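Local coordinates for glycosyl hydrolase (Rhizobium leguminosarum bv. trifolii, PDB 5NDX), which probably hydrolyses O-glycosidic bonds as a bacterial iduronidase of glycoside hydrolase family 39, at residues A[591-594]-A[595-599]. The protein carries 2 engineered substitutions. Sequence-based numbering, arbitrary orientation.
Sequences FLHM and SPPEG. Engineered in segment 595-599: Glu598 (natural residue Gln).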
ATOM      1  N   PHE A 591      13.183  -1.794  10.174  1.00 33.77           N
ATOM      2  CA  PHE A 591      13.247  -2.678  11.324  1.00 33.78           C
ATOM      3  C   PHE A 591      13.133  -1.937  12.633  1.00 33.10           C
ATOM      4  O   PHE A 591      13.841  -0.975  12.864  1.00 32.69           O
ATOM      5  CB  PHE A 591      14.546  -3.483  11.278  1.00 34.30           C
ATOM      6  CG  PHE A 591      14.707  -4.432  12.429  1.00 34.90           C
ATOM      7  CD1 PHE A 591      13.948  -5.588  12.505  1.00 36.00           C
ATOM      8  CD2 PHE A 591      15.584  -4.143  13.482  1.00 36.37           C
ATOM      9  CE1 PHE A 591      14.100  -6.490  13.585  1.00 35.73           C
ATOM     10  CE2 PHE A 591      15.716  -5.028  14.563  1.00 36.46           C
ATOM     11  CZ  PHE A 591      14.974  -6.209  14.607  1.00 35.15           C
ATOM     12  N   LEU A 592      12.230  -2.386  13.492  1.00 33.60           N
ATOM     13  CA  LEU A 592      12.100  -1.844  14.826  1.00 33.83           C
ATOM     14  C   LEU A 592      12.926  -2.682  15.817  1.00 35.13           C
ATOM     15  O   LEU A 592      12.666  -3.869  15.970  1.00 35.37           O
ATOM     16  CB  LEU A 592      10.610  -1.742  15.287  1.00 34.92           C
ATOM     17  CG  LEU A 592      10.775  -1.026  16.652  1.00 37.69           C
ATOM     18  CD1 LEU A 592      10.342   0.415  16.660  1.00 39.96           C
ATOM     19  CD2 LEU A 592      10.485  -1.785  17.900  1.00 38.41           C
ATOM     20  N   HIS A 593      13.951  -2.087  16.453  1.00 35.25           N
ATOM     21  CA  HIS A 593      14.751  -2.794  17.460  1.00 37.79           C
ATOM     22  C   HIS A 593      14.391  -2.350  18.876  1.00 39.01           C
ATOM     23  O   HIS A 593      14.381  -1.148  19.142  1.00 40.15           O
ATOM     24  CB  HIS A 593      16.253  -2.494  17.278  1.00 42.04           C
ATOM     25  CG  HIS A 593      17.123  -3.364  18.133  1.00 43.48           C
ATOM     26  ND1 HIS A 593      18.206  -2.884  18.844  1.00 43.44           N
ATOM     27  CD2 HIS A 593      17.024  -4.687  18.431  1.00 42.95           C
ATOM     28  CE1 HIS A 593      18.779  -3.890  19.489  1.00 43.17           C
ATOM     29  NE2 HIS A 593      18.072  -4.988  19.277  1.00 44.08           N
ATOM     30  N   MET A 594      14.145  -3.299  19.763  1.00 40.72           N
ATOM     31  CA  MET A 594      13.771  -3.063  21.166  0.50 44.11           C
ATOM     32  C   MET A 594      15.026  -3.152  22.072  1.00 44.18           C
ATOM     33  O   MET A 594      15.864  -4.048  21.887  1.00 42.25           O
ATOM     34  CB  MET A 594      12.744  -4.127  21.609  0.50 46.88           C
ATOM     35  CG  MET A 594      11.542  -4.338  20.657  0.50 48.72           C
ATOM     36  SD  MET A 594      10.416  -5.718  21.090  0.50 51.63           S
ATOM     37  CE  MET A 594       9.675  -4.964  22.538  0.50 52.81           C
ATOM     38  N   SER A 595      15.136  -2.244  23.038  1.00 46.49           N
ATOM     39  CA  SER A 595      16.178  -2.292  24.094  1.00 48.28           C
ATOM     40  C   SER A 595      17.600  -2.353  23.543  1.00 47.13           C
ATOM     41  O   SER A 595      18.279  -3.346  23.702  1.00 48.72           O
ATOM     42  CB  SER A 595      15.898  -3.484  25.013  1.00 50.36           C
ATOM     43  OG  SER A 595      14.577  -3.357  25.523  1.00 51.21           O
ATOM     44  N   PRO A 596      18.032  -1.312  22.843  1.00 45.72           N
ATOM     45  CA  PRO A 596      19.412  -1.319  22.401  1.00 51.40           C
ATOM     46  C   PRO A 596      20.381  -1.319  23.595  1.00 53.33           C
ATOM     47  O   PRO A 596      20.091  -0.676  24.593  1.00 53.34           O
ATOM     48  CB  PRO A 596      19.548   0.007  21.654  1.00 48.80           C
ATOM     49  CG  PRO A 596      18.508   0.877  22.228  1.00 48.00           C
ATOM     50  CD  PRO A 596      17.370  -0.034  22.564  1.00 47.01           C
ATOM     51  N   PRO A 597      21.514  -2.022  23.482  1.00 58.39           N
ATOM     52  CA  PRO A 597      22.525  -1.903  24.536  1.00 59.69           C
ATOM     53  C   PRO A 597      23.167  -0.514  24.516  1.00 61.30           C
ATOM     54  O   PRO A 597      22.899   0.296  23.631  1.00 58.92           O
ATOM     55  CB  PRO A 597      23.527  -2.998  24.177  1.00 60.45           C
ATOM     56  CG  PRO A 597      23.447  -3.097  22.686  1.00 62.23           C
ATOM     57  CD  PRO A 597      22.036  -2.731  22.295  1.00 59.26           C
ATOM     58  N   GLU A 598      23.980  -0.213  25.519  1.00 68.68           N
ATOM     59  CA  GLU A 598      24.682   1.065  25.563  1.00 70.56           C
ATOM     60  C   GLU A 598      25.764   1.147  24.491  1.00 65.52           C
ATOM     61  O   GLU A 598      26.373   0.136  24.145  1.00 66.39           O
ATOM     62  CB  GLU A 598      25.274   1.316  26.948  1.00 79.13           C
ATOM     63  CG  GLU A 598      24.225   1.716  27.980  1.00 85.31           C
ATOM     64  CD  GLU A 598      24.830   2.396  29.204  1.00 92.83           C
ATOM     65  OE1 GLU A 598      25.684   3.316  29.058  1.00 95.55           O
ATOM     66  OE2 GLU A 598      24.438   2.009  30.326  1.00100.09           O
ATOM     67  N   GLY A 599      25.977   2.360  23.976  1.00 64.16           N
ATOM     68  CA  GLY A 599      26.895   2.622  22.856  1.00 66.58           C
ATOM     69  C   GLY A 599      26.590   1.702  21.678  1.00 66.62           C
ATOM     70  O   GLY A 599      27.492   0.994  21.168  1.00 64.94           O
TER
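Between His593 and Pro596 the backbone leaves its extended path at Ser595, which adopts a left-handed conformation (phi 56°, psi 64°) just beyond the end of strand 590-594. The strand edges the three-stranded sheet of a C-terminal beta-sandwich that resembles a fibronectin type III domain, and residues 595-599 belong to the crossover to strand 601-607 in the facing sheet. The bend illustrates how an edge strand can end without a regular helical turn: the chain is redirected by one residue, and two prolines continue it in an extended form.

His593 carries the local packing. Its CG lies anti to the backbone N (chi1 -171°), which carries the imidazole forward along the chain to the bend. Pro596 CA lies 3.9 Å from CE1 of His593, oblique to the imidazole ring, while His593 ND1 lies 4.2 Å from Pro596 CB. Pro597 sits differently: its CD is near the imidazole plane, at the edge, 4.5 Å from His593 CE1. The approach of Pro596 is van der Waals packing and that of Pro597 a looser one; the polar partner of ND1 is the hydroxyl of Tyr602, on strand 601-607. A hydrogen bond joins the two, and the aromatic rings meet nearly at right angles, linking the paired sheets of the sandwich, which should restrict rotation of the imidazole.

Met594, the next residue, faces the other way, and in the conformer described its side chain reaches Phe483 and Arg487 of helix 480-489. Ser595 follows it to the same helix, where OG hydrogen-bonds to Glu480 OE2, while its backbone pairs with Glu550. The left-handed conformation of Ser595 also brings two consecutive carbonyl acceptors together, Met594 O lying 3.1 Å from Ser595 O.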